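Long-range contacts in 433aa long hypothetical phosphoribosylglycinamide formyl transferase (Pyrococcus horikoshii, PDB 2DWC), which is probably an ATP-grasp protein related to PurT and binds adenosine-5'-diphosphate: residues 210-218 / 259-268; 240-248 / 298-307. All blocks are in the same frame, centred on the assembly; numbering follows the deposited sequence.

Contact 1: 210-218 / 259-268; sequences EVTELAVRH and VYRIAKRITD. With ADP (adenosine-5'-diphosphate), chain H.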
loop_
_atom_site.group_PDB
_atom_site.type_symbol
_atom_site.label_atom_id
_atom_site.label_comp_id
_atom_site.label_asym_id
_atom_site.label_seq_id
_atom_site.Cartn_x
_atom_site.Cartn_y
_atom_site.Cartn_z
ATOM N N GLU B 210 -9.441 8.373 -25.050
ATOM C CA GLU B 210 -8.146 9.002 -24.768
ATOM C C GLU B 210 -7.433 8.003 -23.874
ATOM O O GLU B 210 -8.069 7.356 -23.031
ATOM C CB GLU B 210 -8.319 10.281 -23.965
ATOM C CG GLU B 210 -9.336 11.245 -24.462
ATOM C CD GLU B 210 -9.366 12.493 -23.611
ATOM O OE1 GLU B 210 -10.476 12.982 -23.342
ATOM O OE2 GLU B 210 -8.274 12.986 -23.216
ATOM N N VAL B 211 -6.121 7.889 -24.027
ATOM C CA VAL B 211 -5.363 6.950 -23.207
ATOM C C VAL B 211 -4.120 7.609 -22.619
ATOM O O VAL B 211 -3.577 8.562 -23.164
ATOM C CB VAL B 211 -4.893 5.726 -24.012
ATOM C CG1 VAL B 211 -6.102 4.923 -24.545
ATOM C CG2 VAL B 211 -4.024 6.195 -25.154
ATOM N N THR B 212 -3.697 7.101 -21.470
ATOM C CA THR B 212 -2.473 7.606 -20.845
ATOM C C THR B 212 -1.531 6.429 -20.893
ATOM O O THR B 212 -1.894 5.340 -20.409
ATOM C CB THR B 212 -2.676 7.906 -19.342
ATOM O OG1 THR B 212 -3.696 8.905 -19.153
ATOM C CG2 THR B 212 -1.372 8.435 -18.757
ATOM N N GLU B 213 -0.374 6.580 -21.551
ATOM C CA GLU B 213 0.605 5.511 -21.545
ATOM C C GLU B 213 1.641 5.877 -20.472
ATOM O O GLU B 213 2.350 6.905 -20.589
ATOM C CB GLU B 213 1.296 5.364 -22.909
ATOM C CG GLU B 213 2.357 4.268 -22.918
ATOM C CD GLU B 213 1.839 2.916 -22.426
ATOM O OE1 GLU B 213 0.682 2.585 -22.751
ATOM O OE2 GLU B 213 2.589 2.170 -21.732
ATOM N N LEU B 214 1.739 5.025 -19.442
ATOM C CA LEU B 214 2.637 5.289 -18.307
ATOM C C LEU B 214 4.030 4.754 -18.511
ATOM O O LEU B 214 4.518 3.930 -17.728
ATOM C CB LEU B 214 1.994 4.689 -17.047
ATOM C CG LEU B 214 0.654 5.355 -16.692
ATOM C CD1 LEU B 214 -0.107 4.462 -15.671
ATOM C CD2 LEU B 214 0.904 6.783 -16.135
ATOM N N ALA B 215 4.693 5.214 -19.582
ATOM C CA ALA B 215 6.060 4.751 -19.891
ATOM C C ALA B 215 7.033 5.111 -18.751
ATOM O O ALA B 215 7.004 6.222 -18.221
ATOM C CB ALA B 215 6.542 5.403 -21.187
ATOM N N VAL B 216 7.858 4.164 -18.343
ATOM C CA VAL B 216 8.833 4.468 -17.287
ATOM C C VAL B 216 10.255 4.214 -17.743
ATOM O O VAL B 216 10.579 3.126 -18.240
ATOM C CB VAL B 216 8.505 3.658 -15.960
ATOM C CG1 VAL B 216 8.480 2.134 -16.198
ATOM C CG2 VAL B 216 9.550 3.960 -14.870
ATOM N N ARG B 217 11.107 5.246 -17.591
ATOM C CA ARG B 217 12.530 5.165 -17.927
ATOM C C ARG B 217 13.263 4.761 -16.663
ATOM O O ARG B 217 13.114 5.389 -15.632
ATOM C CB ARG B 217 13.038 6.524 -18.411
ATOM C CG ARG B 217 12.622 6.803 -19.901
ATOM C CD ARG B 217 12.988 8.200 -20.393
ATOM N NE ARG B 217 14.418 8.419 -20.189
ATOM C CZ ARG B 217 15.359 8.097 -21.068
ATOM N NH1 ARG B 217 15.028 7.539 -22.237
ATOM N NH2 ARG B 217 16.619 8.352 -20.789
ATOM N N HIS B 218 14.102 3.741 -16.736
ATOM C CA HIS B 218 14.780 3.273 -15.514
ATOM C C HIS B 218 15.998 2.456 -15.946
ATOM O O HIS B 218 16.143 2.145 -17.127
ATOM C CB HIS B 218 13.804 2.357 -14.731
ATOM C CG HIS B 218 13.389 1.134 -15.510
ATOM N ND1 HIS B 218 14.032 -0.082 -15.403
ATOM C CD2 HIS B 218 12.381 0.947 -16.395
ATOM C CE1 HIS B 218 13.425 -0.970 -16.177
ATOM N NE2 HIS B 218 12.419 -0.371 -16.788
ATOM N N VAL B 259 0.703 3.090 -29.737
ATOM C CA VAL B 259 0.750 3.876 -28.475
ATOM C C VAL B 259 2.151 3.719 -27.890
ATOM O O VAL B 259 2.789 4.702 -27.514
ATOM C CB VAL B 259 -0.331 3.366 -27.471
ATOM C CG1 VAL B 259 -0.016 3.840 -26.015
ATOM C CG2 VAL B 259 -1.693 3.887 -27.898
ATOM N N TYR B 260 2.661 2.490 -27.836
ATOM C CA TYR B 260 4.011 2.264 -27.305
ATOM C C TYR B 260 5.054 2.954 -28.182
ATOM O O TYR B 260 5.989 3.551 -27.678
ATOM C CB TYR B 260 4.371 0.770 -27.236
ATOM C CG TYR B 260 3.431 -0.075 -26.381
ATOM C CD1 TYR B 260 3.200 -1.425 -26.673
ATOM C CD2 TYR B 260 2.760 0.487 -25.285
ATOM C CE1 TYR B 260 2.327 -2.187 -25.902
ATOM C CE2 TYR B 260 1.870 -0.268 -24.505
ATOM C CZ TYR B 260 1.653 -1.591 -24.811
ATOM O OH TYR B 260 0.729 -2.302 -24.073
ATOM N N ARG B 261 4.906 2.868 -29.505
ATOM C CA ARG B 261 5.883 3.499 -30.380
ATOM C C ARG B 261 5.955 5.022 -30.182
ATOM O O ARG B 261 7.057 5.606 -30.122
ATOM C CB ARG B 261 5.518 3.176 -31.860
ATOM C CG ARG B 261 6.578 3.623 -32.888
ATOM C CD ARG B 261 6.058 3.502 -34.346
ATOM N NE ARG B 261 5.072 4.527 -34.698
ATOM C CZ ARG B 261 5.360 5.809 -34.919
ATOM N NH1 ARG B 261 6.616 6.245 -34.822
ATOM N NH2 ARG B 261 4.390 6.653 -35.261
ATOM N N ILE B 262 4.792 5.659 -30.117
ATOM C CA ILE B 262 4.711 7.121 -29.952
ATOM C C ILE B 262 5.258 7.513 -28.574
ATOM O O ILE B 262 6.056 8.465 -28.446
ATOM C CB ILE B 262 3.252 7.591 -30.124
ATOM C CG1 ILE B 262 2.913 7.569 -31.627
ATOM C CG2 ILE B 262 3.056 9.010 -29.574
ATOM C CD1 ILE B 262 1.495 7.705 -31.935
ATOM N N ALA B 263 4.828 6.784 -27.542
ATOM C CA ALA B 263 5.341 7.085 -26.184
ATOM C C ALA B 263 6.871 6.966 -26.159
ATOM O O ALA B 263 7.567 7.819 -25.602
ATOM C CB ALA B 263 4.685 6.084 -25.116
ATOM N N LYS B 264 7.430 5.922 -26.770
ATOM C CA LYS B 264 8.883 5.751 -26.759
ATOM C C LYS B 264 9.623 6.917 -27.413
ATOM O O LYS B 264 10.661 7.376 -26.904
ATOM C CB LYS B 264 9.261 4.430 -27.457
ATOM C CG LYS B 264 10.777 4.141 -27.551
ATOM C CD LYS B 264 11.394 3.838 -26.217
ATOM C CE LYS B 264 12.706 3.030 -26.357
ATOM N NZ LYS B 264 13.780 3.758 -27.110
ATOM N N ARG B 265 9.095 7.389 -28.539
ATOM C CA ARG B 265 9.732 8.508 -29.251
ATOM C C ARG B 265 9.710 9.758 -28.368
ATOM O O ARG B 265 10.673 10.512 -28.338
ATOM C CB ARG B 265 9.000 8.787 -30.563
ATOM C CG ARG B 265 9.438 7.876 -31.719
ATOM C CD ARG B 265 8.653 8.241 -32.967
ATOM N NE ARG B 265 9.179 7.643 -34.183
ATOM C CZ ARG B 265 10.385 7.892 -34.678
ATOM N NH1 ARG B 265 11.212 8.731 -34.051
ATOM N NH2 ARG B 265 10.752 7.317 -35.816
ATOM N N ILE B 266 8.629 9.934 -27.616
ATOM C CA ILE B 266 8.516 11.108 -26.750
ATOM C C ILE B 266 9.433 10.998 -25.534
ATOM O O ILE B 266 10.162 11.931 -25.217
ATOM C CB ILE B 266 7.078 11.311 -26.289
ATOM C CG1 ILE B 266 6.241 11.811 -27.483
ATOM C CG2 ILE B 266 7.024 12.347 -25.122
ATOM C CD1 ILE B 266 4.716 11.674 -27.281
ATOM N N THR B 267 9.387 9.867 -24.846
ATOM C CA THR B 267 10.244 9.757 -23.662
ATOM C C THR B 267 11.732 9.702 -24.006
ATOM O O THR B 267 12.560 10.165 -23.224
ATOM C CB THR B 267 9.813 8.570 -22.754
ATOM O OG1 THR B 267 9.956 7.338 -23.458
ATOM C CG2 THR B 267 8.338 8.755 -22.319
ATOM N N ASP B 268 12.102 9.144 -25.165
ATOM C CA ASP B 268 13.525 9.150 -25.558
ATOM C C ASP B 268 13.988 10.618 -25.689
ATOM O O ASP B 268 15.150 10.940 -25.389
ATOM C CB ASP B 268 13.711 8.463 -26.927
ATOM C CG ASP B 268 13.722 6.949 -26.837
ATOM O OD1 ASP B 268 13.668 6.319 -27.921
ATOM O OD2 ASP B 268 13.775 6.370 -25.715
HETATM P PB ADP H . -5.344 20.008 -20.238
HETATM O O1B ADP H . -4.210 19.466 -19.457
HETATM O O2B ADP H . -6.870 19.574 -19.952
HETATM O O3B ADP H . -5.236 21.397 -21.043
HETATM P PA ADP H . -5.881 19.525 -22.948
HETATM O O1A ADP H . -6.393 20.914 -22.926
HETATM O O2A ADP H . -4.738 19.343 -24.064
HETATM O O3A ADP H . -5.208 19.089 -21.552
HETATM O "O5'" ADP H . -7.042 18.461 -23.270
HETATM C "C5'" ADP H . -8.194 18.371 -22.429
HETATM C "C4'" ADP H . -9.274 17.575 -23.158
HETATM O "O4'" ADP H . -9.886 18.330 -24.217
HETATM C "C3'" ADP H . -8.631 16.376 -23.854
HETATM O "O3'" ADP H . -8.444 15.328 -22.900
HETATM C "C2'" ADP H . -9.790 16.032 -24.787
HETATM O "O2'" ADP H . -10.879 15.515 -24.018
HETATM C "C1'" ADP H . -10.143 17.426 -25.308
HETATM N N9 ADP H . -9.254 17.817 -26.426
HETATM C C8 ADP H . -8.145 18.545 -26.338
HETATM N N7 ADP H . -7.625 18.713 -27.555
HETATM C C5 ADP H . -8.412 18.092 -28.421
HETATM C C6 ADP H . -8.385 17.908 -29.802
HETATM N N6 ADP H . -7.431 18.469 -30.537
HETATM N N1 ADP H . -9.356 17.185 -30.377
HETATM C C2 ADP H . -10.331 16.654 -29.663
HETATM N N3 ADP H . -10.390 16.811 -28.350
HETATM C C4 ADP H . -9.454 17.516 -27.706
HETATM O O HOH W 1 12.645 6.633 -23.337
HETATM O O HOH W 2 16.483 6.557 -24.417
#
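Glu213 sends CG opposite its backbone N (chi1 179°) and bends at chi2, which lays its methylenes on helix 259-268 and swings the carboxylate toward Tyr260; Arg217, four residues on, starts with CG opposite the carbonyl carbon and bends at chi3, so that its guanidinium reaches the next turn but one of the same helix. The strand 210-213 and the helix run at 53°, their axes 9.6 Å apart. Small residues let the backbones approach farther on: Ala215 and Ala263 have the closest CA atoms of the two segments, and Glu213 CG rests 3.7 Å from Ala263 CB. Val259 faces Val211 and the stem of Glu213, a beta-branched surface suited to filling the angle between strand and helix. The Glu213 carboxylate stands almost upright to the Tyr260 ring and meets its edge, OE1 lying 3.6 Å from CE2, where the ring hydrogens carry slight positive charge; the tyrosine OH bonds instead to Glu256. Further along, the methyl CG2 of Thr267 packs on Ala215 CB, while Arg217 CD passes 3.5 Å from Thr267 O. The Arg217 NH1 to Asp268 OD2 salt bridge is long, at 3.9 Å, but two waters at the guanidinium edge accept from NH1 and donate to OD2. Lys264 NZ, 2.7 Å from Asp268 OD1, completes the network, and Arg217 NE is hydrogen-bonded to Gly272 O. At the start of the segment, Glu210 OE1 accepts a 2.7 Å hydrogen bond from ADP O2', while O3' lies doubtfully close to OE2. This is the sheet-and-helix layer of an ATP-grasp domain: one strand offers a carboxylate to the nucleotide and Val211, Ala215 and the aliphatic stems of Glu213 and Arg217 to its helix, closed by a hydrated ion network in which two cations probably steady the single charge of Asp268.

Contact 2: 240-248 / 298-307; sequences GDYHASWQP and DTGMVTLASH
Strand 241-247 lies along a 3-10 segment, 298-301, and the short helix 303-306, with CA atoms closest at Ser245 and Thr299, 5.4 Å apart. Tyr242 covers the start of the 3-10 segment: Thr299 CA sits over the centre of its ring, 4.3 Å from the centroid, in a CH-pi contact, and the Asp298 side chain slides past in the opposite direction, its CG 3.4 Å from Tyr242 CD2. An aromatic ring suits a place where backbone must be covered broadly. Met301 bends at chi3 to bring CE to the ring edge, beside the hydroxyl, which is hydrogen-bonded to Thr345. Ser245, small enough to approach the main chain, donates from OG to Thr299 O (2.8 Å), in the carbonyl plane and on a lone pair. The strand is part of the large mixed sheet of the ATP-grasp domain, pairing with strands 225-238 and 343-349; the 3-10 segment and helix thus pack against that sheet, with the side chain of Tyr242 about 8 Å (nearest atoms) from the bound ADP. Val302 then fits its two methyls against the strand, CG2 lying 3.9 Å from Gln247 N. Gln247, extended beyond CG, reaches along the helix end with an amide that can accept and donate. Its OE1 accepts a 2.6 Å bond from Ser306 OG, which comes from above the carbonyl plane, while NE2 makes a weak 3.4 Å bond to His307 NE2 and a hydrogen bond to Lys231 O. On its other nitrogen, ND1, His307 is bonded to Phe311 O, and Thr303 CG2 lies over one face of its ring.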
loop_
_atom_site.group_PDB
_atom_site.type_symbol
_atom_site.label_atom_id
_atom_site.label_comp_id
_atom_site.label_asym_id
_atom_site.label_seq_id
_atom_site.Cartn_x
_atom_site.Cartn_y
_atom_site.Cartn_z
ATOM N N GLY B 240 -11.666 19.546 -18.012
ATOM C CA GLY B 240 -10.318 19.594 -17.482
ATOM C C GLY B 240 -9.984 18.676 -16.321
ATOM O O GLY B 240 -8.828 18.629 -15.898
ATOM N N ASP B 241 -10.965 17.950 -15.789
ATOM C CA ASP B 241 -10.689 17.046 -14.679
ATOM C C ASP B 241 -11.096 15.610 -15.012
ATOM O O ASP B 241 -12.197 15.343 -15.533
ATOM C CB ASP B 241 -11.393 17.528 -13.402
ATOM C CG ASP B 241 -10.978 16.729 -12.156
ATOM O OD1 ASP B 241 -11.474 15.585 -11.968
ATOM O OD2 ASP B 241 -10.148 17.249 -11.362
ATOM N N TYR B 242 -10.191 14.675 -14.747
ATOM C CA TYR B 242 -10.509 13.295 -15.044
ATOM C C TYR B 242 -11.550 12.870 -14.003
ATOM O O TYR B 242 -11.605 13.388 -12.872
ATOM C CB TYR B 242 -9.225 12.432 -15.061
ATOM C CG TYR B 242 -9.094 11.429 -13.939
ATOM C CD1 TYR B 242 -9.571 10.118 -14.075
ATOM C CD2 TYR B 242 -8.533 11.805 -12.724
ATOM C CE1 TYR B 242 -9.483 9.216 -13.018
ATOM C CE2 TYR B 242 -8.458 10.915 -11.666
ATOM C CZ TYR B 242 -8.932 9.623 -11.819
ATOM O OH TYR B 242 -8.879 8.758 -10.760
ATOM N N HIS B 243 -12.423 11.975 -14.425
ATOM C CA HIS B 243 -13.508 11.511 -13.585
ATOM C C HIS B 243 -13.380 10.016 -13.340
ATOM O O HIS B 243 -13.752 9.531 -12.281
ATOM C CB HIS B 243 -14.853 11.800 -14.284
ATOM C CG HIS B 243 -15.896 12.367 -13.367
ATOM N ND1 HIS B 243 -17.162 11.828 -13.246
ATOM C CD2 HIS B 243 -15.840 13.395 -12.481
ATOM C CE1 HIS B 243 -17.838 12.493 -12.323
ATOM N NE2 HIS B 243 -17.058 13.449 -11.844
ATOM N N ALA B 244 -12.883 9.288 -14.339
ATOM C CA ALA B 244 -12.737 7.828 -14.244
ATOM C C ALA B 244 -11.604 7.368 -15.147
ATOM O O ALA B 244 -11.349 8.014 -16.166
ATOM C CB ALA B 244 -14.049 7.126 -14.700
ATOM N N SER B 245 -10.927 6.279 -14.787
ATOM C CA SER B 245 -9.865 5.722 -15.633
ATOM C C SER B 245 -9.899 4.222 -15.481
ATOM O O SER B 245 -10.519 3.687 -14.540
ATOM C CB SER B 245 -8.477 6.256 -15.239
ATOM O OG SER B 245 -8.181 5.855 -13.898
ATOM N N TRP B 246 -9.253 3.502 -16.401
ATOM C CA TRP B 246 -9.323 2.065 -16.291
ATOM C C TRP B 246 -8.178 1.472 -17.059
ATOM O O TRP B 246 -7.595 2.132 -17.925
ATOM C CB TRP B 246 -10.677 1.526 -16.870
ATOM C CG TRP B 246 -10.970 2.004 -18.306
ATOM C CD1 TRP B 246 -10.599 1.399 -19.496
ATOM C CD2 TRP B 246 -11.626 3.217 -18.655
ATOM N NE1 TRP B 246 -10.997 2.205 -20.571
ATOM C CE2 TRP B 246 -11.625 3.318 -20.067
ATOM C CE3 TRP B 246 -12.230 4.244 -17.906
ATOM C CZ2 TRP B 246 -12.202 4.411 -20.740
ATOM C CZ3 TRP B 246 -12.807 5.326 -18.574
ATOM C CH2 TRP B 246 -12.786 5.399 -19.987
ATOM N N GLN B 247 -7.859 0.219 -16.748
ATOM C CA GLN B 247 -6.764 -0.462 -17.459
ATOM C C GLN B 247 -7.213 -1.899 -17.653
ATOM O O GLN B 247 -7.731 -2.504 -16.739
ATOM C CB GLN B 247 -5.475 -0.454 -16.623
ATOM C CG GLN B 247 -4.205 -0.841 -17.420
ATOM C CD GLN B 247 -2.962 -0.911 -16.533
ATOM O OE1 GLN B 247 -3.011 -1.499 -15.439
ATOM N NE2 GLN B 247 -1.836 -0.359 -17.011
ATOM N N PRO B 248 -7.022 -2.470 -18.855
ATOM C CA PRO B 248 -6.417 -1.861 -20.043
ATOM C C PRO B 248 -7.456 -1.151 -20.896
ATOM O O PRO B 248 -8.658 -1.449 -20.830
ATOM C CB PRO B 248 -5.811 -3.059 -20.770
ATOM C CG PRO B 248 -6.906 -4.163 -20.564
ATOM C CD PRO B 248 -7.409 -3.884 -19.096
ATOM N N ASP B 298 -2.853 11.495 -12.493
ATOM C CA ASP B 298 -4.021 10.989 -11.804
ATOM C C ASP B 298 -4.739 9.791 -12.418
ATOM O O ASP B 298 -5.172 8.904 -11.688
ATOM C CB ASP B 298 -5.015 12.135 -11.491
ATOM C CG ASP B 298 -5.377 12.978 -12.706
ATOM O OD1 ASP B 298 -5.935 14.085 -12.492
ATOM O OD2 ASP B 298 -5.132 12.554 -13.860
ATOM N N THR B 299 -4.801 9.715 -13.745
ATOM C CA THR B 299 -5.499 8.596 -14.393
ATOM C C THR B 299 -4.810 7.291 -14.039
ATOM O O THR B 299 -5.447 6.236 -13.998
ATOM C CB THR B 299 -5.500 8.779 -15.913
ATOM O OG1 THR B 299 -4.147 8.802 -16.378
ATOM C CG2 THR B 299 -6.211 10.124 -16.278
ATOM N N GLY B 300 -3.519 7.392 -13.744
ATOM C CA GLY B 300 -2.728 6.228 -13.370
ATOM C C GLY B 300 -3.044 5.658 -12.001
ATOM O O GLY B 300 -2.491 4.631 -11.645
ATOM N N MET B 301 -3.931 6.292 -11.229
ATOM C CA MET B 301 -4.275 5.713 -9.921
ATOM C C MET B 301 -4.905 4.344 -10.090
ATOM O O MET B 301 -4.890 3.545 -9.178
ATOM C CB MET B 301 -5.190 6.641 -9.097
ATOM C CG MET B 301 -4.377 7.763 -8.389
ATOM S SD MET B 301 -5.448 8.718 -7.263
ATOM C CE MET B 301 -6.187 9.905 -8.375
ATOM N N VAL B 302 -5.443 4.056 -11.269
ATOM C CA VAL B 302 -5.990 2.701 -11.475
ATOM C C VAL B 302 -4.933 1.608 -11.196
ATOM O O VAL B 302 -5.266 0.501 -10.734
ATOM C CB VAL B 302 -6.541 2.559 -12.907
ATOM C CG1 VAL B 302 -5.429 2.700 -13.945
ATOM C CG2 VAL B 302 -7.230 1.173 -13.047
ATOM N N THR B 303 -3.649 1.925 -11.410
ATOM C CA THR B 303 -2.597 0.937 -11.182
ATOM C C THR B 303 -2.406 0.530 -9.711
ATOM O O THR B 303 -1.715 -0.444 -9.413
ATOM C CB THR B 303 -1.249 1.362 -11.792
ATOM O OG1 THR B 303 -0.779 2.550 -11.143
ATOM C CG2 THR B 303 -1.419 1.605 -13.318
ATOM N N LEU B 304 -3.072 1.256 -8.801
ATOM C CA LEU B 304 -3.077 0.872 -7.387
ATOM C C LEU B 304 -3.808 -0.480 -7.311
ATOM O O LEU B 304 -3.625 -1.249 -6.368
ATOM C CB LEU B 304 -3.884 1.902 -6.593
ATOM C CG LEU B 304 -3.142 3.234 -6.495
ATOM C CD1 LEU B 304 -4.062 4.271 -5.790
ATOM C CD2 LEU B 304 -1.838 3.046 -5.672
ATOM N N ALA B 305 -4.657 -0.770 -8.300
ATOM C CA ALA B 305 -5.339 -2.070 -8.249
ATOM C C ALA B 305 -5.001 -2.998 -9.427
ATOM O O ALA B 305 -4.998 -4.224 -9.270
ATOM C CB ALA B 305 -6.874 -1.875 -8.169
ATOM N N SER B 306 -4.747 -2.421 -10.598
ATOM C CA SER B 306 -4.467 -3.253 -11.789
ATOM C C SER B 306 -3.038 -3.739 -11.879
ATOM O O SER B 306 -2.763 -4.683 -12.597
ATOM C CB SER B 306 -4.848 -2.484 -13.050
ATOM O OG SER B 306 -4.115 -1.278 -13.090
ATOM N N HIS B 307 -2.098 -3.079 -11.195
ATOM C CA HIS B 307 -0.740 -3.593 -11.160
ATOM C C HIS B 307 -0.539 -4.369 -9.867
ATOM O O HIS B 307 -1.268 -4.145 -8.891
ATOM C CB HIS B 307 0.291 -2.459 -11.216
ATOM C CG HIS B 307 0.513 -1.924 -12.600
ATOM N ND1 HIS B 307 1.508 -1.021 -12.889
ATOM C CD2 HIS B 307 -0.175 -2.114 -13.757
ATOM C CE1 HIS B 307 1.426 -0.670 -14.166
ATOM N NE2 HIS B 307 0.414 -1.319 -14.716
#

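How the contacts relate
From the N terminus, the chain passes first through 210-218, then 240-248, 259-268 and 298-307, so the two contacts cross rather than nest. Contact 1 closes a loop of 40 residues by bringing helix 253-270 back onto strand 209-219; contact 2 opens inside that loop, at strand 241-247, and closes 49 residues later on segment 298-307, after strand 286-293. Both reach the same mixed sheet. Their centres lie 16 Å apart, yet they meet directly: Thr212 OG1 and Thr299 OG1, 2.8 Å apart, probably share a hydrogen bond, and Leu214 CD1 packs on Gly300 and Thr303. Strand 209-219 thereby joins the helix of contact 1 to segment 298-307.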